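Local coordinates for gluconate kinase (Lactobacillus acidophilus, PDB 3LL3), which is an FGGY-family carbohydrate kinase that probably phosphorylates a sugar or sugar acid such as gluconate with ATP, at residues L242-V247 and S429-A434; Q308-D312 and K365-A369; N398-G402 and M424-Q428. All coordinates share one frame; numbering follows the deposited sequence.

Contact 1 (L242-V247 and S429-A434)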
ATOM      1  N   LEU A 242     -13.738  -2.915  33.807  1.00 22.99           N
ATOM      2  CA  LEU A 242     -15.113  -2.481  33.940  1.00 21.02           C
ATOM      3  C   LEU A 242     -15.853  -2.446  32.589  1.00 22.41           C
ATOM      4  O   LEU A 242     -17.021  -2.828  32.519  1.00 21.91           O
ATOM      5  CB  LEU A 242     -15.181  -1.133  34.648  1.00 20.33           C
ATOM      6  CG  LEU A 242     -14.784  -1.224  36.130  1.00 23.06           C
ATOM      7  CD1 LEU A 242     -14.896   0.125  36.827  1.00 22.56           C
ATOM      8  CD2 LEU A 242     -15.627  -2.256  36.840  1.00 20.82           C
ATOM      9  N   SER A 243     -15.180  -1.977  31.541  1.00 19.47           N
ATOM     10  CA  SER A 243     -15.755  -1.961  30.206  1.00 24.88           C
ATOM     11  C   SER A 243     -16.097  -3.371  29.732  1.00 24.13           C
ATOM     12  O   SER A 243     -17.006  -3.541  28.943  1.00 26.23           O
ATOM     13  CB  SER A 243     -14.796  -1.319  29.202  1.00 23.62           C
ATOM     14  OG  SER A 243     -14.786   0.078  29.390  1.00 28.74           O
ATOM     15  N   THR A 244     -15.345  -4.367  30.201  1.00 23.40           N
ATOM     16  CA  THR A 244     -15.582  -5.765  29.837  1.00 23.66           C
ATOM     17  C   THR A 244     -16.791  -6.366  30.578  1.00 24.18           C
ATOM     18  O   THR A 244     -17.745  -6.875  29.938  1.00 21.84           O
ATOM     19  CB  THR A 244     -14.326  -6.629  30.080  1.00 22.97           C
ATOM     20  OG1 THR A 244     -13.208  -6.031  29.424  1.00 21.10           O
ATOM     21  CG2 THR A 244     -14.536  -8.045  29.532  1.00 20.94           C
ATOM     22  N   ILE A 245     -16.777  -6.312  31.911  1.00 19.98           N
ATOM     23  CA  ILE A 245     -17.954  -6.781  32.630  1.00 21.39           C
ATOM     24  C   ILE A 245     -19.164  -5.871  32.367  1.00 21.68           C
ATOM     25  O   ILE A 245     -20.295  -6.320  32.443  1.00 21.49           O
ATOM     26  CB  ILE A 245     -17.732  -6.965  34.150  1.00 23.11           C
ATOM     27  CG1 ILE A 245     -17.587  -5.618  34.862  1.00 20.93           C
ATOM     28  CG2 ILE A 245     -16.519  -7.861  34.419  1.00 22.96           C
ATOM     29  CD1 ILE A 245     -17.654  -5.734  36.406  1.00 23.57           C
ATOM     30  N   GLY A 246     -18.921  -4.600  32.047  1.00 22.64           N
ATOM     31  CA  GLY A 246     -19.988  -3.658  31.721  1.00 22.24           C
ATOM     32  C   GLY A 246     -20.768  -3.951  30.434  1.00 23.88           C
ATOM     33  O   GLY A 246     -21.820  -3.327  30.172  1.00 23.38           O
ATOM     34  N   VAL A 247     -20.253  -4.876  29.627  1.00 22.81           N
ATOM     35  CA  VAL A 247     -20.960  -5.361  28.437  1.00 24.23           C
ATOM     36  C   VAL A 247     -21.357  -6.820  28.629  1.00 24.67           C
ATOM     37  O   VAL A 247     -21.657  -7.542  27.672  1.00 24.72           O
ATOM     38  CB  VAL A 247     -20.153  -5.161  27.123  1.00 24.44           C
ATOM     39  CG1 VAL A 247     -19.892  -3.670  26.869  1.00 23.15           C
ATOM     40  CG2 VAL A 247     -18.840  -5.980  27.109  1.00 23.80           C
ATOM     41  N   SER A 429     -20.334   1.409  29.261  1.00 27.43           N
ATOM     42  CA  SER A 429     -20.179   0.192  30.035  1.00 28.35           C
ATOM     43  C   SER A 429     -19.372   0.386  31.319  1.00 27.00           C
ATOM     44  O   SER A 429     -19.622  -0.291  32.310  1.00 25.30           O
ATOM     45  CB  SER A 429     -19.503  -0.865  29.177  1.00 26.56           C
ATOM     46  OG  SER A 429     -18.260  -0.372  28.739  1.00 28.73           O
ATOM     47  N   GLY A 430     -18.414   1.309  31.293  1.00 27.58           N
ATOM     48  CA  GLY A 430     -17.513   1.528  32.417  1.00 27.14           C
ATOM     49  C   GLY A 430     -18.167   2.115  33.665  1.00 28.38           C
ATOM     50  O   GLY A 430     -17.997   1.577  34.766  1.00 27.02           O
ATOM     51  N   THR A 431     -18.895   3.225  33.523  1.00 26.28           N
ATOM     52  CA  THR A 431     -19.651   3.742  34.657  1.00 28.47           C
ATOM     53  C   THR A 431     -20.766   2.790  35.090  1.00 26.26           C
ATOM     54  O   THR A 431     -21.074   2.703  36.274  1.00 27.77           O
ATOM     55  CB  THR A 431     -20.225   5.150  34.415  1.00 30.39           C
ATOM     56  OG1 THR A 431     -20.998   5.147  33.224  1.00 32.21           O
ATOM     57  CG2 THR A 431     -19.115   6.176  34.280  1.00 31.46           C
ATOM     58  N   LEU A 432     -21.365   2.077  34.134  1.00 28.35           N
ATOM     59  CA  LEU A 432     -22.391   1.095  34.458  1.00 25.92           C
ATOM     60  C   LEU A 432     -21.823   0.035  35.400  1.00 24.50           C
ATOM     61  O   LEU A 432     -22.428  -0.301  36.414  1.00 25.35           O
ATOM     62  CB  LEU A 432     -22.904   0.427  33.178  1.00 24.51           C
ATOM     63  CG  LEU A 432     -24.014  -0.617  33.312  1.00 27.30           C
ATOM     64  CD1 LEU A 432     -24.794  -0.759  32.003  1.00 28.97           C
ATOM     65  CD2 LEU A 432     -23.459  -1.957  33.742  1.00 24.86           C
ATOM     66  N   ALA A 433     -20.665  -0.512  35.044  1.00 24.29           N
ATOM     67  CA  ALA A 433     -20.059  -1.554  35.864  1.00 23.60           C
ATOM     68  C   ALA A 433     -19.516  -0.985  37.180  1.00 22.56           C
ATOM     69  O   ALA A 433     -19.515  -1.673  38.188  1.00 20.87           O
ATOM     70  CB  ALA A 433     -18.986  -2.321  35.095  1.00 22.43           C
ATOM     71  N   ALA A 434     -19.083   0.275  37.168  1.00 20.18           N
ATOM     72  CA  ALA A 434     -18.706   0.942  38.412  1.00 23.10           C
ATOM     73  C   ALA A 434     -19.913   1.035  39.321  1.00 24.27           C
ATOM     74  O   ALA A 434     -19.814   0.751  40.513  1.00 21.08           O
ATOM     75  CB  ALA A 434     -18.132   2.331  38.158  1.00 24.25           C
TER
HETATM   76  O   HOH W   1     -16.785   2.676  28.861  1.00 39.50           O

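Contact 2 (Q308-D312 and K365-A369)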
ATOM      1  N   GLN A 308     -11.239  11.512   5.187  1.00 33.19           N
ATOM      2  CA  GLN A 308     -10.726  12.819   4.791  1.00 37.55           C
ATOM      3  C   GLN A 308      -9.713  12.763   3.654  1.00 37.96           C
ATOM      4  O   GLN A 308      -9.557  13.733   2.916  1.00 41.20           O
ATOM      5  CB  GLN A 308     -10.028  13.492   5.970  1.00 41.23           C
ATOM      6  CG  GLN A 308     -10.938  13.942   7.103  1.00 45.20           C
ATOM      7  CD  GLN A 308     -10.225  14.907   8.027  1.00 53.35           C
ATOM      8  OE1 GLN A 308      -9.761  14.528   9.113  1.00 50.56           O
ATOM      9  NE2 GLN A 308     -10.097  16.161   7.581  1.00 59.66           N
ATOM     10  N   THR A 309      -9.003  11.646   3.532  1.00 34.19           N
ATOM     11  CA  THR A 309      -7.882  11.551   2.599  1.00 34.90           C
ATOM     12  C   THR A 309      -8.306  10.950   1.266  1.00 35.67           C
ATOM     13  O   THR A 309      -7.948  11.467   0.213  1.00 32.67           O
ATOM     14  CB  THR A 309      -6.722  10.741   3.202  1.00 33.41           C
ATOM     15  OG1 THR A 309      -6.233  11.424   4.353  1.00 33.71           O
ATOM     16  CG2 THR A 309      -5.585  10.569   2.210  1.00 32.36           C
ATOM     17  N   LEU A 310      -9.078   9.869   1.321  1.00 32.80           N
ATOM     18  CA  LEU A 310      -9.537   9.219   0.101  1.00 34.98           C
ATOM     19  C   LEU A 310     -10.548  10.101  -0.601  1.00 36.69           C
ATOM     20  O   LEU A 310     -10.639  10.069  -1.818  1.00 37.17           O
ATOM     21  CB  LEU A 310     -10.140   7.835   0.371  1.00 33.28           C
ATOM     22  CG  LEU A 310      -9.135   6.701   0.584  1.00 35.26           C
ATOM     23  CD1 LEU A 310      -8.163   7.134   1.634  1.00 40.17           C
ATOM     24  CD2 LEU A 310      -9.785   5.402   1.005  1.00 29.19           C
ATOM     25  N   PHE A 311     -11.297  10.899   0.161  1.00 37.91           N
ATOM     26  CA  PHE A 311     -12.328  11.754  -0.436  1.00 41.19           C
ATOM     27  C   PHE A 311     -12.032  13.245  -0.234  1.00 42.86           C
ATOM     28  O   PHE A 311     -11.371  13.888  -1.042  1.00 48.12           O
ATOM     29  CB  PHE A 311     -13.711  11.421   0.137  1.00 38.41           C
ATOM     30  CG  PHE A 311     -14.159   9.998  -0.095  1.00 38.90           C
ATOM     31  CD1 PHE A 311     -13.801   8.988   0.783  1.00 36.97           C
ATOM     32  CD2 PHE A 311     -14.980   9.679  -1.167  1.00 38.29           C
ATOM     33  CE1 PHE A 311     -14.226   7.689   0.583  1.00 34.73           C
ATOM     34  CE2 PHE A 311     -15.404   8.372  -1.372  1.00 38.84           C
ATOM     35  CZ  PHE A 311     -15.029   7.379  -0.486  1.00 36.97           C
ATOM     36  N   ASP A 312     -12.548  13.785   0.855  1.00 45.44           N
ATOM     37  CA  ASP A 312     -12.351  15.189   1.204  1.00 49.86           C
ATOM     38  C   ASP A 312     -13.005  15.442   2.556  1.00 47.50           C
ATOM     39  O   ASP A 312     -13.733  14.581   3.063  1.00 48.26           O
ATOM     40  CB  ASP A 312     -12.856  16.153   0.097  1.00 50.32           C
ATOM     41  CG  ASP A 312     -14.380  16.162  -0.062  1.00 50.96           C
ATOM     42  OD1 ASP A 312     -15.122  16.182   0.951  1.00 54.98           O
ATOM     43  OD2 ASP A 312     -14.843  16.193  -1.221  1.00 52.49           O
ATOM     44  N   LYS A 365     -12.218   3.744  -6.273  1.00 27.36           N
ATOM     45  CA  LYS A 365     -12.454   4.290  -4.936  1.00 26.18           C
ATOM     46  C   LYS A 365     -13.201   3.333  -3.992  1.00 27.26           C
ATOM     47  O   LYS A 365     -12.831   3.199  -2.832  1.00 26.90           O
ATOM     48  CB  LYS A 365     -13.165   5.642  -4.990  1.00 30.78           C
ATOM     49  CG  LYS A 365     -13.209   6.372  -3.630  1.00 34.11           C
ATOM     50  CD  LYS A 365     -12.032   7.326  -3.483  1.00 35.55           C
ATOM     51  CE  LYS A 365     -12.256   8.532  -4.403  1.00 38.51           C
ATOM     52  NZ  LYS A 365     -11.205   9.571  -4.262  1.00 37.17           N
ATOM     53  N   PRO A 366     -14.261   2.676  -4.475  1.00 28.99           N
ATOM     54  CA  PRO A 366     -14.980   1.809  -3.531  1.00 30.08           C
ATOM     55  C   PRO A 366     -14.108   0.693  -2.969  1.00 26.89           C
ATOM     56  O   PRO A 366     -14.221   0.395  -1.791  1.00 26.29           O
ATOM     57  CB  PRO A 366     -16.111   1.245  -4.392  1.00 29.60           C
ATOM     58  CG  PRO A 366     -16.406   2.365  -5.341  1.00 31.83           C
ATOM     59  CD  PRO A 366     -15.039   2.891  -5.708  1.00 29.82           C
ATOM     60  N   GLU A 367     -13.276   0.077  -3.803  1.00 26.13           N
ATOM     61  CA  GLU A 367     -12.353  -0.959  -3.347  1.00 25.42           C
ATOM     62  C   GLU A 367     -11.372  -0.441  -2.285  1.00 25.94           C
ATOM     63  O   GLU A 367     -11.062  -1.151  -1.332  1.00 25.49           O
ATOM     64  CB  GLU A 367     -11.560  -1.541  -4.524  1.00 27.79           C
ATOM     65  CG  GLU A 367     -12.322  -2.558  -5.389  1.00 25.85           C
ATOM     66  CD  GLU A 367     -13.449  -1.934  -6.202  1.00 28.99           C
ATOM     67  OE1 GLU A 367     -13.373  -0.736  -6.567  1.00 28.53           O
ATOM     68  OE2 GLU A 367     -14.417  -2.653  -6.476  1.00 29.52           O
HETATM   69  N   MSE A 368     -10.873   0.783  -2.446  1.00 24.53           N
HETATM   70  CA  MSE A 368      -9.947   1.322  -1.452  1.00 25.96           C
HETATM   71  C   MSE A 368     -10.659   1.658  -0.166  1.00 25.16           C
HETATM   72  O   MSE A 368     -10.139   1.374   0.902  1.00 23.04           O
HETATM   73  CB  MSE A 368      -9.178   2.526  -1.969  1.00 24.17           C
HETATM   74  CG  MSE A 368      -8.318   2.130  -3.188  1.00 30.75           C
HETATM   75 SE   MSE A 368      -7.174   3.573  -3.781  1.00 45.16          SE
HETATM   76  CE  MSE A 368      -5.805   3.517  -2.361  1.00 25.40           C
ATOM     77  N   ALA A 369     -11.855   2.242  -0.283  1.00 26.01           N
ATOM     78  CA  ALA A 369     -12.667   2.590   0.878  1.00 27.26           C
ATOM     79  C   ALA A 369     -12.977   1.345   1.681  1.00 25.34           C
ATOM     80  O   ALA A 369     -12.813   1.325   2.896  1.00 25.93           O
ATOM     81  CB  ALA A 369     -13.978   3.275   0.451  1.00 29.37           C
TER

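Contact 3 (N398-G402 and M424-Q428). With ATP (adenosine-5'-triphosphate), chain C.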
ATOM      1  N   ASN A 398     -19.448  -9.220  22.411  1.00 23.53           N
ATOM      2  CA  ASN A 398     -20.235  -8.087  22.876  1.00 24.78           C
ATOM      3  C   ASN A 398     -19.566  -6.784  22.472  1.00 24.93           C
ATOM      4  O   ASN A 398     -18.479  -6.464  22.955  1.00 24.52           O
ATOM      5  CB  ASN A 398     -20.432  -8.156  24.390  1.00 23.97           C
ATOM      6  CG  ASN A 398     -21.075  -9.460  24.825  1.00 27.14           C
ATOM      7  OD1 ASN A 398     -21.283  -9.712  26.011  1.00 33.07           O
ATOM      8  ND2 ASN A 398     -21.390 -10.297  23.862  1.00 31.09           N
ATOM      9  N   ALA A 399     -20.232  -6.035  21.599  1.00 23.23           N
ATOM     10  CA  ALA A 399     -19.599  -4.960  20.846  1.00 23.65           C
ATOM     11  C   ALA A 399     -20.155  -3.577  21.119  1.00 24.50           C
ATOM     12  O   ALA A 399     -21.368  -3.380  21.199  1.00 25.74           O
ATOM     13  CB  ALA A 399     -19.691  -5.261  19.347  1.00 21.23           C
ATOM     14  N   THR A 400     -19.255  -2.611  21.198  1.00 22.03           N
ATOM     15  CA  THR A 400     -19.619  -1.227  21.438  1.00 23.72           C
ATOM     16  C   THR A 400     -18.650  -0.333  20.671  1.00 23.31           C
ATOM     17  O   THR A 400     -17.644  -0.811  20.162  1.00 22.35           O
ATOM     18  CB  THR A 400     -19.487  -0.879  22.938  1.00 23.52           C
ATOM     19  OG1 THR A 400     -18.172  -1.214  23.397  1.00 23.15           O
ATOM     20  CG2 THR A 400     -20.515  -1.653  23.786  1.00 25.18           C
ATOM     21  N   GLY A 401     -18.940   0.962  20.620  1.00 23.15           N
ATOM     22  CA  GLY A 401     -18.020   1.932  20.064  1.00 25.76           C
ATOM     23  C   GLY A 401     -18.502   2.573  18.777  1.00 24.79           C
ATOM     24  O   GLY A 401     -19.187   1.944  17.998  1.00 24.52           O
ATOM     25  N   GLY A 402     -18.125   3.828  18.569  1.00 26.00           N
ATOM     26  CA  GLY A 402     -18.592   4.612  17.446  1.00 27.57           C
ATOM     27  C   GLY A 402     -18.256   4.052  16.076  1.00 28.30           C
ATOM     28  O   GLY A 402     -18.948   4.357  15.097  1.00 29.15           O
HETATM   29  N   MSE A 424     -24.963  -3.560  22.376  1.00 30.12           N
HETATM   30  CA  MSE A 424     -25.471  -3.348  23.731  1.00 31.31           C
HETATM   31  C   MSE A 424     -26.323  -2.100  23.788  1.00 32.58           C
HETATM   32  O   MSE A 424     -26.099  -1.144  23.043  1.00 32.99           O
HETATM   33  CB  MSE A 424     -24.310  -3.215  24.730  1.00 28.41           C
HETATM   34  CG  MSE A 424     -23.231  -4.267  24.544  1.00 28.36           C
HETATM   35 SE   MSE A 424     -23.901  -6.098  24.840  1.00 40.12          SE
HETATM   36  CE  MSE A 424     -24.548  -5.827  26.695  1.00 28.90           C
ATOM     37  N   LYS A 425     -27.297  -2.104  24.685  1.00 32.94           N
ATOM     38  CA  LYS A 425     -28.136  -0.926  24.876  1.00 36.24           C
ATOM     39  C   LYS A 425     -27.319   0.234  25.436  1.00 37.05           C
ATOM     40  O   LYS A 425     -27.548   1.386  25.067  1.00 38.98           O
ATOM     41  CB  LYS A 425     -29.351  -1.248  25.757  1.00 36.16           C
ATOM     42  CG  LYS A 425     -30.329  -2.205  25.072  1.00 36.87           C
ATOM     43  CD  LYS A 425     -31.587  -2.482  25.901  1.00 39.29           C
ATOM     44  CE  LYS A 425     -32.481  -3.505  25.183  1.00 42.00           C
ATOM     45  NZ  LYS A 425     -33.528  -4.098  26.078  1.00 47.98           N
ATOM     46  N   GLU A 426     -26.344  -0.077  26.292  1.00 36.09           N
ATOM     47  CA  GLU A 426     -25.523   0.960  26.926  1.00 37.90           C
ATOM     48  C   GLU A 426     -24.058   0.983  26.493  1.00 36.18           C
ATOM     49  O   GLU A 426     -23.286   0.049  26.763  1.00 37.30           O
ATOM     50  CB  GLU A 426     -25.583   0.846  28.449  1.00 39.89           C
ATOM     51  CG  GLU A 426     -24.793   1.960  29.154  1.00 41.30           C
ATOM     52  CD  GLU A 426     -25.274   3.338  28.719  1.00 43.90           C
ATOM     53  OE1 GLU A 426     -24.436   4.162  28.289  1.00 43.26           O
ATOM     54  OE2 GLU A 426     -26.506   3.580  28.786  1.00 48.97           O
ATOM     55  N   GLN A 427     -23.658   2.075  25.854  1.00 36.20           N
ATOM     56  CA  GLN A 427     -22.278   2.207  25.408  1.00 38.27           C
ATOM     57  C   GLN A 427     -21.353   2.578  26.568  1.00 37.67           C
ATOM     58  O   GLN A 427     -20.161   2.301  26.507  1.00 34.01           O
ATOM     59  CB  GLN A 427     -22.144   3.238  24.280  1.00 38.84           C
ATOM     60  CG  GLN A 427     -23.063   2.980  23.101  1.00 38.98           C
ATOM     61  CD  GLN A 427     -22.673   1.738  22.327  1.00 37.89           C
ATOM     62  OE1 GLN A 427     -23.434   0.762  22.262  1.00 38.54           O
ATOM     63  NE2 GLN A 427     -21.483   1.766  21.731  1.00 28.89           N
ATOM     64  N   GLN A 428     -21.911   3.198  27.609  1.00 37.88           N
ATOM     65  CA  GLN A 428     -21.119   3.631  28.763  1.00 37.72           C
ATOM     66  C   GLN A 428     -20.937   2.483  29.746  1.00 32.07           C
ATOM     67  O   GLN A 428     -21.331   2.570  30.911  1.00 31.02           O
ATOM     68  CB  GLN A 428     -21.790   4.827  29.448  1.00 40.36           C
ATOM     69  CG  GLN A 428     -21.914   6.032  28.523  1.00 42.61           C
ATOM     70  CD  GLN A 428     -20.575   6.391  27.890  1.00 46.75           C
ATOM     71  OE1 GLN A 428     -19.550   6.424  28.579  1.00 43.81           O
ATOM     72  NE2 GLN A 428     -20.574   6.655  26.576  1.00 45.43           N
TER
HETATM   73  PG  ATP C1760     -15.569   7.999  24.065  1.00 65.57           P
HETATM   74  O1G ATP C1760     -16.275   9.255  23.236  1.00 56.62           O
HETATM   75  O2G ATP C1760     -16.738   7.048  24.764  1.00 54.67           O
HETATM   76  O3G ATP C1760     -14.649   8.529  25.069  1.00 63.04           O
HETATM   77  PB  ATP C1760     -14.303   7.631  21.522  1.00 44.19           P
HETATM   78  O1B ATP C1760     -13.386   6.454  20.830  1.00 40.99           O
HETATM   79  O2B ATP C1760     -13.588   8.899  21.607  1.00 45.61           O
HETATM   80  O3B ATP C1760     -14.715   7.048  23.020  1.00 51.75           O
HETATM   81  PA  ATP C1760     -16.561   6.880  19.771  1.00 34.09           P
HETATM   82  O1A ATP C1760     -16.821   5.402  20.431  1.00 31.64           O
HETATM   83  O2A ATP C1760     -17.802   7.571  19.451  1.00 38.60           O
HETATM   84  O3A ATP C1760     -15.702   7.957  20.692  1.00 41.16           O
HETATM   85  O5' ATP C1760     -15.755   6.615  18.362  1.00 33.57           O
HETATM   86  C5' ATP C1760     -15.229   7.726  17.676  1.00 33.08           C
HETATM   87  C4' ATP C1760     -14.951   7.313  16.251  1.00 31.19           C
HETATM   88  O4' ATP C1760     -16.034   6.870  15.449  1.00 31.75           O
HETATM   89  C3' ATP C1760     -14.015   8.156  15.335  1.00 30.05           C
HETATM   90  O3' ATP C1760     -12.675   7.761  15.340  1.00 30.97           O
HETATM   91  C2' ATP C1760     -14.771   8.207  13.958  1.00 30.08           C
HETATM   92  O2' ATP C1760     -13.906   8.225  12.855  1.00 34.10           O
HETATM   93  C1' ATP C1760     -15.677   7.004  14.101  1.00 33.56           C
HETATM   94  N9  ATP C1760     -16.947   7.135  13.403  1.00 34.01           N
HETATM   95  C8  ATP C1760     -17.839   8.142  13.480  1.00 34.49           C
HETATM   96  N7  ATP C1760     -18.968   7.743  12.711  1.00 33.98           N
HETATM   97  C5  ATP C1760     -18.714   6.453  12.192  1.00 31.51           C
HETATM   98  C6  ATP C1760     -19.478   5.580  11.385  1.00 31.96           C
HETATM   99  N6  ATP C1760     -20.819   5.977  10.972  1.00 31.99           N
HETATM  100  N1  ATP C1760     -18.991   4.383  11.039  1.00 29.13           N
HETATM  101  C2  ATP C1760     -17.742   3.981  11.453  1.00 28.71           C
HETATM  102  N3  ATP C1760     -17.000   4.842  12.242  1.00 28.43           N
HETATM  103  C4  ATP C1760     -17.496   6.061  12.597  1.00 30.21           C
HETATM  104  O   HOH W   2     -23.180  -1.412  20.994  1.00 34.15           O

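Contact 1 (L242-V247 and S429-A434)
Gly246 and Ser429 bring their CA atoms to 4.2 Å, and Ser243 and Gly430 do so to 4.5 Å, so the end of helix 239-245, with the residue after it, meets the start of helix 429-441 almost backbone to backbone. At Gly246 this closeness rules out a side chain; elsewhere small residues, Ser243, Ser429 and Ala433, suit it. A CB on Gly246 would run into Ser429 O; instead the glycine offers a CA-H...O contact, with Gly246 CA 3.4 Å from Ser429 O and an angle of 149° at the hydrogen. Ser429 turns OG into the space between its own backbone N and carbonyl carbon (chi1 58°), which points the hydroxyl across the contact to donate a weak hydrogen bond to Ser243 O at 3.4 Å. Beside it a water accepts from Gly430 N at 3.2 Å and has a weak bond with Ser243 OG. One turn on, the methyl of Ala433 fits closely between neighbours: its CB lies 3.3 Å from Leu242 O and 3.6 Å from Ile245 CG1. Leu242 closes over the same alanine with CD2, 3.8 Å from Ala433 CB, while its CD1 reaches the methyl of Ala434. Val247 CG1 packs on Ser429 CB. The two helices lean on different halves of the kinase, as expected where the paired domains of an actin-like ATPase fold join. Ile245 and Thr244 touch Ile268 of strand 263-269, and Val247 touches Ala256 of strand 254-259. Helix 429-441 faces the other sheet, where Thr431 and Leu432 meet Tyr21 of strand 15-22 and Ala434 O accepts from Ser75 of strand 70-78.

Contact 2 (Q308-D312 and K365-A369)
Lys365, in the first turn of helix 365-388, meets Leu310 and Phe311 at the C-terminal end of helix 300-311, a helix-to-helix junction that also forms part of the dimer interface. Lys365 NZ donates to Leu310 O at 2.6 Å, approaching nearly along the C=O axis (C=O...N angle 167°). The chain gets there by leaving the helix with CG anti to the backbone N (chi1 -170°) and then bending at chi2 and chi3. Its methylenes are used on the way: Lys365 CG lies 3.7 Å from Phe311 CE2, and Lys365 CD stands 4.1 Å above one face of the ring, displaced toward the rim. The ammonium group is farther off, with Lys365 NZ 5.3 Å from the centroid of the Phe311 ring, at most a weak cation-pi attraction. Phe311 CZ comes within 4.3 Å of Ala369 CB, where the alanine methyl meets the ring edge and also touches Phe320 and Ala324 of helix 317-325. Leu310 adds to the apolar contact by laying CD2 against the helix backbone, 4.0 Å from Ala369 N, and against CB of Met368, a selenomethionine. With an alanine at Lys365, Leu310 O would probably lose this donor, and Phe311 the methylenes over one face. The Phe311 ring also meets that of Phe320. Across the dimer the pattern is reciprocal: Lys365 of the second subunit donates to Thr309 O and Phe311 O of this chain, and the lysine here bonds weakly to the same two oxygens of that subunit. This is a positively charged side chain at the C-terminal end of a helix, where carbonyls lack partners further along the helix, used here both within and between the two subunits.

Contact 3 (N398-G402 and M424-Q428)
A water molecule bridges Ala399 and Met424, donating to Ala399 O at 2.7 Å and accepting from Met424 N at 3.1 Å. It sits where the parallel strands 396-400 and 421-424 begin to part: further back Ala399 still bonds directly with Val422, but here the two backbones are too far apart and the water carries the ladder one step on. Thr400 splits its two branches between different tasks. With OG1 between the backbone N and the carbonyl carbon (chi1 54°), the hydroxyl bonds with Asn258 OD1, while CG2 crosses to Met424, lying 3.8 Å from Met424 CG. The selenium of this selenomethionine, curled back by bends at chi2 and chi3, rests 4.1 Å from Asn398 CB. The Gln427 side chain runs antiparallel alongside that of Thr400, its amide end beside Gly401 N. In its own segment, Glu426 OE1 accepts from Gln428 N at 2.8 Å with the lone pair turned away from its other oxygen, a bond that closes just ahead of helix 429-441, whose N-cap position Gln428 holds. Beyond the strand come two glycines. At Gly401 a CB would collide with Thr400 O at these backbone angles, and at Gly402 it would strike the ATP alpha-phosphate. Gly402 N instead donates to ATP O1A at 2.8 Å (N-H...O 160°), alongside the bonds ATP makes with Thr261 N and Gly300 O. The chemistry implies that this phosphate is recognised here by a neutral backbone N-H, which a bare glycine turn brings close.

In the fold
Contacts 1 and 3 belong to the same central region, their centres about 10 Å apart, and they are joined in the chain, the 424-428 loop running straight into helix 429-441. They also touch, Val247 packing on Thr400. Contact 1 is buried and depends on tiny residues and close backbones, whereas contact 3 is partly buried and more polar, with a bridging water and a glycine turn facing the nucleotide. Contact 2 lies far from the chain's centre but is still buried, at the boundary with the second subunit; its centre is about 35 Å from that of contact 1. Helix 365-388 leads on to strand 396-400 of contact 3; at its start, contact 2 sets a lysine against helix-end carbonyls.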